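Local atomic coordinates of fatty acid amide hydrolase (Candida albicans, PDB entry 6KVR), a protein that probably hydrolyses monocarboxylic acid amides, such as fatty acid amides, to the carboxylate and ammonium as a member of the amidase signature family. Residues A[149-163]-A[190-203]. Sequence-based numbering, arbitrary orientation.
Sequences PLHGIPISLKEQMNY and LEKLGAVFYVRTSQ
Arg200 and Glu159 meet where two neighbouring parallel strands, 155-158 and 199-201, end in the mixed sheet of the amidase signature fold. The guanidinium of Arg200 is sandwiched: Tyr163 CB sits over the centre of one face, 3.5 Å from CZ, and Glu159 CG covers the opposite face nearer the rim. A bend at chi3 (74°) turns the guanidinium toward the 158-161 turn, where NH2 reaches Glu159 O at 2.8 Å, on a carbonyl lone pair, and more weakly Met161 O. NE donates to a water, and NH1 forms a salt bridge with Glu123 and a hydrogen bond to Ile167 O. The Glu159 carboxylate lies almost parallel to the guanidinium plane, and its long salt bridge through OE2 is charge attraction alone; its OE1 takes Gln203 NE2 at 2.6 Å, with amide and carboxylate nearly perpendicular. Backbone N-H groups of His169 and Gly170 also bind OE2 and OE1.

On the same face of the sheet, Leu157 lays CD1 over the Phe197 ring in a CH-pi contact, 3.8 Å from the centroid, while Tyr163 brings CE2 and OH obliquely against Phe197 CB and CD2. Thr201 and Lys158 point to the other face. Lys158, predicted to belong to the charge relay, runs out fully extended to Ser233, its CG passing Gln203 OE1.

The register slips by one residue between Pro154–Val196 and Leu157–Arg200. In that gap a water donates to Ile155 O and Val199 O and accepts from Tyr198 N. Further back, past the Schellman motif at Gly194, Leu150 CD1 packs against Leu190 CD2 at 3.7 Å.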
ATOM      1  N   PRO A 149     -16.310   6.569 -22.278  1.00 32.51           N
ATOM      2  CA  PRO A 149     -15.827   5.442 -23.102  1.00 31.69           C
ATOM      3  C   PRO A 149     -16.573   4.130 -22.908  1.00 34.91           C
ATOM      4  O   PRO A 149     -16.294   3.184 -23.655  1.00 34.44           O
ATOM      5  CB  PRO A 149     -14.365   5.294 -22.671  1.00 30.62           C
ATOM      6  CG  PRO A 149     -14.320   5.867 -21.310  1.00 33.56           C
ATOM      7  CD  PRO A 149     -15.315   6.992 -21.279  1.00 28.99           C
ATOM      8  N   LEU A 150     -17.480   4.022 -21.934  1.00 32.39           N
ATOM      9  CA  LEU A 150     -18.280   2.813 -21.752  1.00 30.44           C
ATOM     10  C   LEU A 150     -19.747   3.061 -22.073  1.00 29.58           C
ATOM     11  O   LEU A 150     -20.615   2.294 -21.643  1.00 29.52           O
ATOM     12  CB  LEU A 150     -18.131   2.276 -20.325  1.00 29.03           C
ATOM     13  CG  LEU A 150     -16.731   1.823 -19.885  1.00 32.99           C
ATOM     14  CD1 LEU A 150     -16.767   1.306 -18.459  1.00 29.27           C
ATOM     15  CD2 LEU A 150     -16.158   0.760 -20.819  1.00 33.02           C
ATOM     16  N   HIS A 151     -20.032   4.137 -22.804  1.00 28.42           N
ATOM     17  CA  HIS A 151     -21.391   4.548 -23.126  1.00 33.74           C
ATOM     18  C   HIS A 151     -22.154   3.402 -23.775  1.00 33.12           C
ATOM     19  O   HIS A 151     -21.777   2.917 -24.850  1.00 33.38           O
ATOM     20  CB  HIS A 151     -21.334   5.768 -24.055  1.00 34.62           C
ATOM     21  CG  HIS A 151     -22.675   6.282 -24.486  1.00 39.20           C
ATOM     22  ND1 HIS A 151     -23.184   7.487 -24.050  1.00 39.87           N
ATOM     23  CD2 HIS A 151     -23.595   5.774 -25.342  1.00 35.34           C
ATOM     24  CE1 HIS A 151     -24.369   7.689 -24.599  1.00 40.00           C
ATOM     25  NE2 HIS A 151     -24.642   6.664 -25.387  1.00 42.95           N
ATOM     26  N   GLY A 152     -23.201   2.945 -23.096  1.00 30.64           N
ATOM     27  CA  GLY A 152     -24.065   1.912 -23.625  1.00 29.94           C
ATOM     28  C   GLY A 152     -23.576   0.493 -23.467  1.00 33.01           C
ATOM     29  O   GLY A 152     -24.190  -0.412 -24.037  1.00 37.91           O
ATOM     30  N   ILE A 153     -22.506   0.252 -22.714  1.00 31.58           N
ATOM     31  CA  ILE A 153     -21.895  -1.065 -22.610  1.00 31.04           C
ATOM     32  C   ILE A 153     -22.553  -1.798 -21.410  1.00 26.35           C
ATOM     33  O   ILE A 153     -22.381  -1.326 -20.278  1.00 30.35           O
ATOM     34  CB  ILE A 153     -20.375  -0.974 -22.450  1.00 32.49           C
ATOM     35  CG1 ILE A 153     -19.760  -0.433 -23.739  1.00 34.38           C
ATOM     36  CG2 ILE A 153     -19.766  -2.334 -22.188  1.00 31.34           C
ATOM     37  CD1 ILE A 153     -20.222  -1.190 -25.001  1.00 36.71           C
ATOM     38  N   PRO A 154     -23.279  -2.877 -21.638  1.00 29.46           N
ATOM     39  CA  PRO A 154     -23.916  -3.604 -20.512  1.00 27.36           C
ATOM     40  C   PRO A 154     -22.909  -4.420 -19.717  1.00 30.44           C
ATOM     41  O   PRO A 154     -22.241  -5.317 -20.246  1.00 26.30           O
ATOM     42  CB  PRO A 154     -24.946  -4.508 -21.210  1.00 25.81           C
ATOM     43  CG  PRO A 154     -25.057  -4.001 -22.610  1.00 31.17           C
ATOM     44  CD  PRO A 154     -23.708  -3.409 -22.938  1.00 30.61           C
ATOM     45  N   ILE A 155     -22.832  -4.136 -18.418  1.00 27.26           N
ATOM     46  CA  ILE A 155     -21.803  -4.674 -17.537  1.00 25.25           C
ATOM     47  C   ILE A 155     -22.499  -5.356 -16.368  1.00 24.78           C
ATOM     48  O   ILE A 155     -23.434  -4.795 -15.788  1.00 25.95           O
ATOM     49  CB  ILE A 155     -20.841  -3.562 -17.076  1.00 26.88           C
ATOM     50  CG1 ILE A 155     -19.968  -3.120 -18.258  1.00 26.21           C
ATOM     51  CG2 ILE A 155     -19.982  -4.000 -15.882  1.00 26.79           C
ATOM     52  CD1 ILE A 155     -18.833  -2.194 -17.895  1.00 26.30           C
ATOM     53  N   SER A 156     -22.084  -6.586 -16.063  1.00 22.33           N
ATOM     54  CA  SER A 156     -22.620  -7.319 -14.927  1.00 25.17           C
ATOM     55  C   SER A 156     -21.763  -7.077 -13.684  1.00 23.65           C
ATOM     56  O   SER A 156     -20.553  -6.861 -13.773  1.00 25.63           O
ATOM     57  CB  SER A 156     -22.690  -8.815 -15.233  1.00 24.60           C
ATOM     58  OG  SER A 156     -21.425  -9.295 -15.646  1.00 27.51           O
ATOM     59  N   LEU A 157     -22.402  -7.139 -12.520  1.00 26.82           N
ATOM     60  CA  LEU A 157     -21.820  -6.686 -11.261  1.00 26.80           C
ATOM     61  C   LEU A 157     -21.957  -7.779 -10.207  1.00 29.15           C
ATOM     62  O   LEU A 157     -23.043  -8.341 -10.021  1.00 25.98           O
ATOM     63  CB  LEU A 157     -22.509  -5.413 -10.779  1.00 25.25           C
ATOM     64  CG  LEU A 157     -22.407  -4.181 -11.679  1.00 25.73           C
ATOM     65  CD1 LEU A 157     -23.397  -3.158 -11.224  1.00 21.76           C
ATOM     66  CD2 LEU A 157     -20.987  -3.610 -11.688  1.00 23.21           C
ATOM     67  N   LYS A 158     -20.851  -8.094  -9.536  1.00 29.67           N
ATOM     68  CA  LYS A 158     -20.915  -9.010  -8.402  1.00 30.94           C
ATOM     69  C   LYS A 158     -21.809  -8.402  -7.326  1.00 27.86           C
ATOM     70  O   LYS A 158     -21.748  -7.196  -7.068  1.00 23.01           O
ATOM     71  CB  LYS A 158     -19.505  -9.277  -7.871  1.00 27.05           C
ATOM     72  CG  LYS A 158     -19.363 -10.439  -6.904  1.00 26.61           C
ATOM     73  CD  LYS A 158     -17.905 -10.578  -6.461  1.00 26.20           C
ATOM     74  CE  LYS A 158     -17.754 -11.630  -5.356  1.00 26.05           C
ATOM     75  NZ  LYS A 158     -16.342 -12.125  -5.213  1.00 24.03           N
ATOM     76  N   GLU A 159     -22.660  -9.239  -6.721  1.00 23.33           N
ATOM     77  CA  GLU A 159     -23.693  -8.737  -5.812  1.00 26.94           C
ATOM     78  C   GLU A 159     -23.110  -7.967  -4.624  1.00 25.53           C
ATOM     79  O   GLU A 159     -23.678  -6.954  -4.200  1.00 24.41           O
ATOM     80  CB  GLU A 159     -24.567  -9.895  -5.307  1.00 24.86           C
ATOM     81  CG  GLU A 159     -25.829  -9.452  -4.532  1.00 27.51           C
ATOM     82  CD  GLU A 159     -25.563  -9.067  -3.055  1.00 30.78           C
ATOM     83  OE1 GLU A 159     -24.465  -9.373  -2.522  1.00 30.52           O
ATOM     84  OE2 GLU A 159     -26.454  -8.442  -2.428  1.00 29.05           O
ATOM     85  N   GLN A 160     -22.003  -8.443  -4.048  1.00 25.28           N
ATOM     86  CA  GLN A 160     -21.519  -7.866  -2.791  1.00 27.87           C
ATOM     87  C   GLN A 160     -21.160  -6.379  -2.896  1.00 26.24           C
ATOM     88  O   GLN A 160     -21.018  -5.721  -1.859  1.00 25.41           O
ATOM     89  CB  GLN A 160     -20.317  -8.674  -2.273  1.00 27.93           C
ATOM     90  CG  GLN A 160     -19.091  -8.650  -3.198  1.00 28.59           C
ATOM     91  CD  GLN A 160     -18.049  -7.675  -2.719  1.00 36.12           C
ATOM     92  OE1 GLN A 160     -17.974  -7.370  -1.520  1.00 35.79           O
ATOM     93  NE2 GLN A 160     -17.214  -7.193  -3.640  1.00 39.47           N
HETATM   94  N   MSE A 161     -21.028  -5.829  -4.097  1.00 22.19           N
HETATM   95  CA  MSE A 161     -20.751  -4.398  -4.230  1.00 26.54           C
HETATM   96  C   MSE A 161     -22.003  -3.571  -3.989  1.00 25.53           C
HETATM   97  O   MSE A 161     -23.061  -3.873  -4.541  1.00 23.94           O
HETATM   98  CB  MSE A 161     -20.185  -4.070  -5.615  1.00 24.61           C
HETATM   99  CG  MSE A 161     -18.868  -4.741  -5.916  1.00 30.90           C
HETATM  100 SE   MSE A 161     -18.198  -4.325  -7.721  1.00 63.83          SE
HETATM  101  CE  MSE A 161     -19.495  -5.370  -8.690  1.00 28.79           C
ATOM    102  N   ASN A 162     -21.870  -2.523  -3.179  1.00 24.67           N
ATOM    103  CA  ASN A 162     -22.981  -1.608  -2.929  1.00 27.46           C
ATOM    104  C   ASN A 162     -23.626  -1.182  -4.238  1.00 24.24           C
ATOM    105  O   ASN A 162     -22.951  -0.679  -5.141  1.00 25.00           O
ATOM    106  CB  ASN A 162     -22.507  -0.347  -2.183  1.00 23.77           C
ATOM    107  CG  ASN A 162     -22.338  -0.564  -0.696  1.00 27.68           C
ATOM    108  OD1 ASN A 162     -22.713  -1.611  -0.167  1.00 25.24           O
ATOM    109  ND2 ASN A 162     -21.784   0.436  -0.006  1.00 27.44           N
ATOM    110  N   TYR A 163     -24.931  -1.375  -4.329  1.00 22.57           N
ATOM    111  CA  TYR A 163     -25.731  -0.820  -5.409  1.00 23.92           C
ATOM    112  C   TYR A 163     -26.779   0.077  -4.771  1.00 25.81           C
ATOM    113  O   TYR A 163     -27.507  -0.361  -3.869  1.00 24.61           O
ATOM    114  CB  TYR A 163     -26.400  -1.919  -6.254  1.00 24.36           C
ATOM    115  CG  TYR A 163     -26.910  -1.422  -7.596  1.00 26.57           C
ATOM    116  CD1 TYR A 163     -28.088  -0.697  -7.682  1.00 24.00           C
ATOM    117  CD2 TYR A 163     -26.203  -1.674  -8.774  1.00 25.71           C
ATOM    118  CE1 TYR A 163     -28.559  -0.246  -8.898  1.00 29.70           C
ATOM    119  CE2 TYR A 163     -26.661  -1.218 -10.000  1.00 26.79           C
ATOM    120  CZ  TYR A 163     -27.846  -0.510 -10.052  1.00 30.53           C
ATOM    121  OH  TYR A 163     -28.317  -0.041 -11.252  1.00 30.05           O
ATOM    122  N   LEU A 190     -18.234   3.298 -12.982  1.00 25.36           N
ATOM    123  CA  LEU A 190     -18.654   2.665 -14.232  1.00 28.55           C
ATOM    124  C   LEU A 190     -19.851   3.385 -14.837  1.00 29.36           C
ATOM    125  O   LEU A 190     -19.896   3.612 -16.053  1.00 29.53           O
ATOM    126  CB  LEU A 190     -18.964   1.183 -14.007  1.00 26.28           C
ATOM    127  CG  LEU A 190     -17.722   0.324 -13.741  1.00 27.72           C
ATOM    128  CD1 LEU A 190     -18.107  -1.131 -13.532  1.00 21.55           C
ATOM    129  CD2 LEU A 190     -16.715   0.465 -14.893  1.00 25.61           C
ATOM    130  N   GLU A 191     -20.815   3.775 -13.994  1.00 27.63           N
ATOM    131  CA  GLU A 191     -21.971   4.533 -14.461  1.00 31.14           C
ATOM    132  C   GLU A 191     -21.555   5.871 -15.063  1.00 31.65           C
ATOM    133  O   GLU A 191     -22.009   6.240 -16.150  1.00 30.83           O
ATOM    134  CB  GLU A 191     -22.954   4.752 -13.314  1.00 32.61           C
ATOM    135  CG  GLU A 191     -24.231   5.438 -13.736  1.00 32.50           C
ATOM    136  CD  GLU A 191     -25.118   5.794 -12.551  1.00 47.00           C
ATOM    137  OE1 GLU A 191     -26.337   6.014 -12.765  1.00 54.26           O
ATOM    138  OE2 GLU A 191     -24.611   5.882 -11.417  1.00 49.81           O
ATOM    139  N   LYS A 192     -20.701   6.627 -14.365  1.00 30.17           N
ATOM    140  CA  LYS A 192     -20.248   7.907 -14.916  1.00 33.50           C
ATOM    141  C   LYS A 192     -19.565   7.729 -16.272  1.00 31.39           C
ATOM    142  O   LYS A 192     -19.702   8.576 -17.159  1.00 34.29           O
ATOM    143  CB  LYS A 192     -19.313   8.614 -13.928  1.00 31.18           C
ATOM    144  CG  LYS A 192     -19.998   9.006 -12.608  1.00 35.83           C
ATOM    145  CD  LYS A 192     -19.058   9.732 -11.639  1.00 39.80           C
ATOM    146  CE  LYS A 192     -19.760  10.039 -10.312  1.00 43.41           C
ATOM    147  NZ  LYS A 192     -18.795  10.455  -9.236  1.00 45.89           N
ATOM    148  N   LEU A 193     -18.842   6.625 -16.464  1.00 29.07           N
ATOM    149  CA  LEU A 193     -18.227   6.331 -17.752  1.00 27.89           C
ATOM    150  C   LEU A 193     -19.242   5.889 -18.813  1.00 32.45           C
ATOM    151  O   LEU A 193     -18.874   5.766 -19.994  1.00 30.18           O
ATOM    152  CB  LEU A 193     -17.151   5.257 -17.574  1.00 31.42           C
ATOM    153  CG  LEU A 193     -15.928   5.657 -16.731  1.00 32.12           C
ATOM    154  CD1 LEU A 193     -15.072   4.438 -16.399  1.00 26.80           C
ATOM    155  CD2 LEU A 193     -15.088   6.696 -17.457  1.00 29.62           C
ATOM    156  N   GLY A 194     -20.491   5.632 -18.430  1.00 29.25           N
ATOM    157  CA  GLY A 194     -21.543   5.338 -19.378  1.00 31.68           C
ATOM    158  C   GLY A 194     -22.096   3.932 -19.353  1.00 32.56           C
ATOM    159  O   GLY A 194     -22.980   3.630 -20.168  1.00 30.70           O
ATOM    160  N   ALA A 195     -21.648   3.065 -18.445  1.00 29.56           N
ATOM    161  CA  ALA A 195     -22.066   1.668 -18.502  1.00 28.25           C
ATOM    162  C   ALA A 195     -23.548   1.525 -18.157  1.00 29.14           C
ATOM    163  O   ALA A 195     -24.157   2.400 -17.545  1.00 29.54           O
ATOM    164  CB  ALA A 195     -21.223   0.815 -17.561  1.00 26.82           C
ATOM    165  N   VAL A 196     -24.128   0.395 -18.560  1.00 24.68           N
ATOM    166  CA  VAL A 196     -25.539   0.101 -18.330  1.00 26.64           C
ATOM    167  C   VAL A 196     -25.626  -1.133 -17.441  1.00 27.57           C
ATOM    168  O   VAL A 196     -24.964  -2.143 -17.715  1.00 27.43           O
ATOM    169  CB  VAL A 196     -26.301  -0.131 -19.653  1.00 31.26           C
ATOM    170  CG1 VAL A 196     -27.749  -0.502 -19.374  1.00 29.78           C
ATOM    171  CG2 VAL A 196     -26.220   1.105 -20.568  1.00 28.53           C
ATOM    172  N   PHE A 197     -26.449  -1.059 -16.390  1.00 28.81           N
ATOM    173  CA  PHE A 197     -26.567  -2.116 -15.385  1.00 29.36           C
ATOM    174  C   PHE A 197     -27.945  -2.759 -15.416  1.00 28.12           C
ATOM    175  O   PHE A 197     -28.947  -2.094 -15.680  1.00 28.77           O
ATOM    176  CB  PHE A 197     -26.326  -1.577 -13.973  1.00 26.03           C
ATOM    177  CG  PHE A 197     -25.002  -0.892 -13.799  1.00 27.20           C
ATOM    178  CD1 PHE A 197     -23.837  -1.449 -14.307  1.00 29.62           C
ATOM    179  CD2 PHE A 197     -24.919   0.305 -13.099  1.00 26.11           C
ATOM    180  CE1 PHE A 197     -22.598  -0.816 -14.114  1.00 25.48           C
ATOM    181  CE2 PHE A 197     -23.689   0.937 -12.901  1.00 28.59           C
ATOM    182  CZ  PHE A 197     -22.541   0.383 -13.410  1.00 25.99           C
ATOM    183  N   TYR A 198     -27.992  -4.052 -15.070  1.00 26.61           N
ATOM    184  CA  TYR A 198     -29.232  -4.811 -15.182  1.00 27.73           C
ATOM    185  C   TYR A 198     -29.222  -6.127 -14.409  1.00 26.01           C
ATOM    186  O   TYR A 198     -30.293  -6.668 -14.132  1.00 31.71           O
ATOM    187  CB  TYR A 198     -29.548  -5.095 -16.664  1.00 28.80           C
ATOM    188  CG  TYR A 198     -28.455  -5.839 -17.404  1.00 25.08           C
ATOM    189  CD1 TYR A 198     -27.225  -5.240 -17.659  1.00 29.97           C
ATOM    190  CD2 TYR A 198     -28.642  -7.146 -17.826  1.00 26.41           C
ATOM    191  CE1 TYR A 198     -26.222  -5.922 -18.325  1.00 30.46           C
ATOM    192  CE2 TYR A 198     -27.643  -7.833 -18.491  1.00 24.94           C
ATOM    193  CZ  TYR A 198     -26.445  -7.214 -18.749  1.00 26.44           C
ATOM    194  OH  TYR A 198     -25.454  -7.888 -19.419  1.00 31.96           O
ATOM    195  N   VAL A 199     -28.045  -6.665 -14.069  1.00 28.07           N
ATOM    196  CA  VAL A 199     -27.946  -7.953 -13.378  1.00 28.93           C
ATOM    197  C   VAL A 199     -26.828  -7.912 -12.333  1.00 28.18           C
ATOM    198  O   VAL A 199     -25.753  -7.344 -12.569  1.00 25.10           O
ATOM    199  CB  VAL A 199     -27.712  -9.116 -14.368  1.00 24.55           C
ATOM    200  CG1 VAL A 199     -26.444  -8.900 -15.173  1.00 25.10           C
ATOM    201  CG2 VAL A 199     -27.636 -10.441 -13.642  1.00 27.41           C
ATOM    202  N   ARG A 200     -27.090  -8.512 -11.172  1.00 24.50           N
ATOM    203  CA  ARG A 200     -26.099  -8.679 -10.117  1.00 26.86           C
ATOM    204  C   ARG A 200     -25.984 -10.167  -9.842  1.00 29.10           C
ATOM    205  O   ARG A 200     -27.003 -10.848  -9.660  1.00 29.14           O
ATOM    206  CB  ARG A 200     -26.483  -7.908  -8.838  1.00 26.90           C
ATOM    207  CG  ARG A 200     -26.536  -6.388  -9.055  1.00 29.00           C
ATOM    208  CD  ARG A 200     -27.227  -5.662  -7.914  1.00 26.42           C
ATOM    209  NE  ARG A 200     -26.369  -5.613  -6.740  1.00 25.50           N
ATOM    210  CZ  ARG A 200     -26.801  -5.363  -5.513  1.00 29.01           C
ATOM    211  NH1 ARG A 200     -28.076  -5.122  -5.271  1.00 23.93           N
ATOM    212  NH2 ARG A 200     -25.924  -5.322  -4.509  1.00 22.58           N
ATOM    213  N   THR A 201     -24.751 -10.665  -9.819  1.00 29.03           N
ATOM    214  CA  THR A 201     -24.464 -12.086  -9.960  1.00 26.98           C
ATOM    215  C   THR A 201     -24.143 -12.741  -8.626  1.00 26.79           C
ATOM    216  O   THR A 201     -23.775 -12.082  -7.647  1.00 27.37           O
ATOM    217  CB  THR A 201     -23.299 -12.295 -10.924  1.00 28.50           C
ATOM    218  OG1 THR A 201     -22.224 -11.414 -10.567  1.00 30.48           O
ATOM    219  CG2 THR A 201     -23.743 -11.995 -12.354  1.00 30.81           C
ATOM    220  N   SER A 202     -24.225 -14.067  -8.629  1.00 26.69           N
ATOM    221  CA  SER A 202     -24.170 -14.875  -7.421  1.00 26.77           C
ATOM    222  C   SER A 202     -22.749 -15.029  -6.901  1.00 24.67           C
ATOM    223  O   SER A 202     -21.758 -14.799  -7.605  1.00 24.22           O
ATOM    224  CB  SER A 202     -24.780 -16.257  -7.656  1.00 28.14           C
ATOM    225  OG  SER A 202     -24.039 -16.943  -8.659  1.00 32.68           O
ATOM    226  N   GLN A 203     -22.680 -15.445  -5.640  1.00 21.83           N
ATOM    227  CA  GLN A 203     -21.457 -15.592  -4.869  1.00 24.03           C
ATOM    228  C   GLN A 203     -21.753 -16.564  -3.736  1.00 24.26           C
ATOM    229  O   GLN A 203     -22.904 -16.686  -3.315  1.00 25.69           O
ATOM    230  CB  GLN A 203     -20.997 -14.239  -4.315  1.00 20.93           C
ATOM    231  CG  GLN A 203     -22.008 -13.675  -3.338  1.00 28.75           C
ATOM    232  CD  GLN A 203     -22.162 -12.179  -3.421  1.00 30.88           C
ATOM    233  OE1 GLN A 203     -21.399 -11.491  -4.110  1.00 29.77           O
ATOM    234  NE2 GLN A 203     -23.168 -11.662  -2.730  1.00 30.96           N
TER
HETATM  235  O   HOH W   1     -25.485  -5.088 -14.060  1.00 27.18           O
HETATM  236  O   HOH W   2     -23.534  -5.149  -6.924  1.00 21.97           O
HETATM  237  O   HOH W   3     -27.074   3.040 -12.269  1.00 44.32           O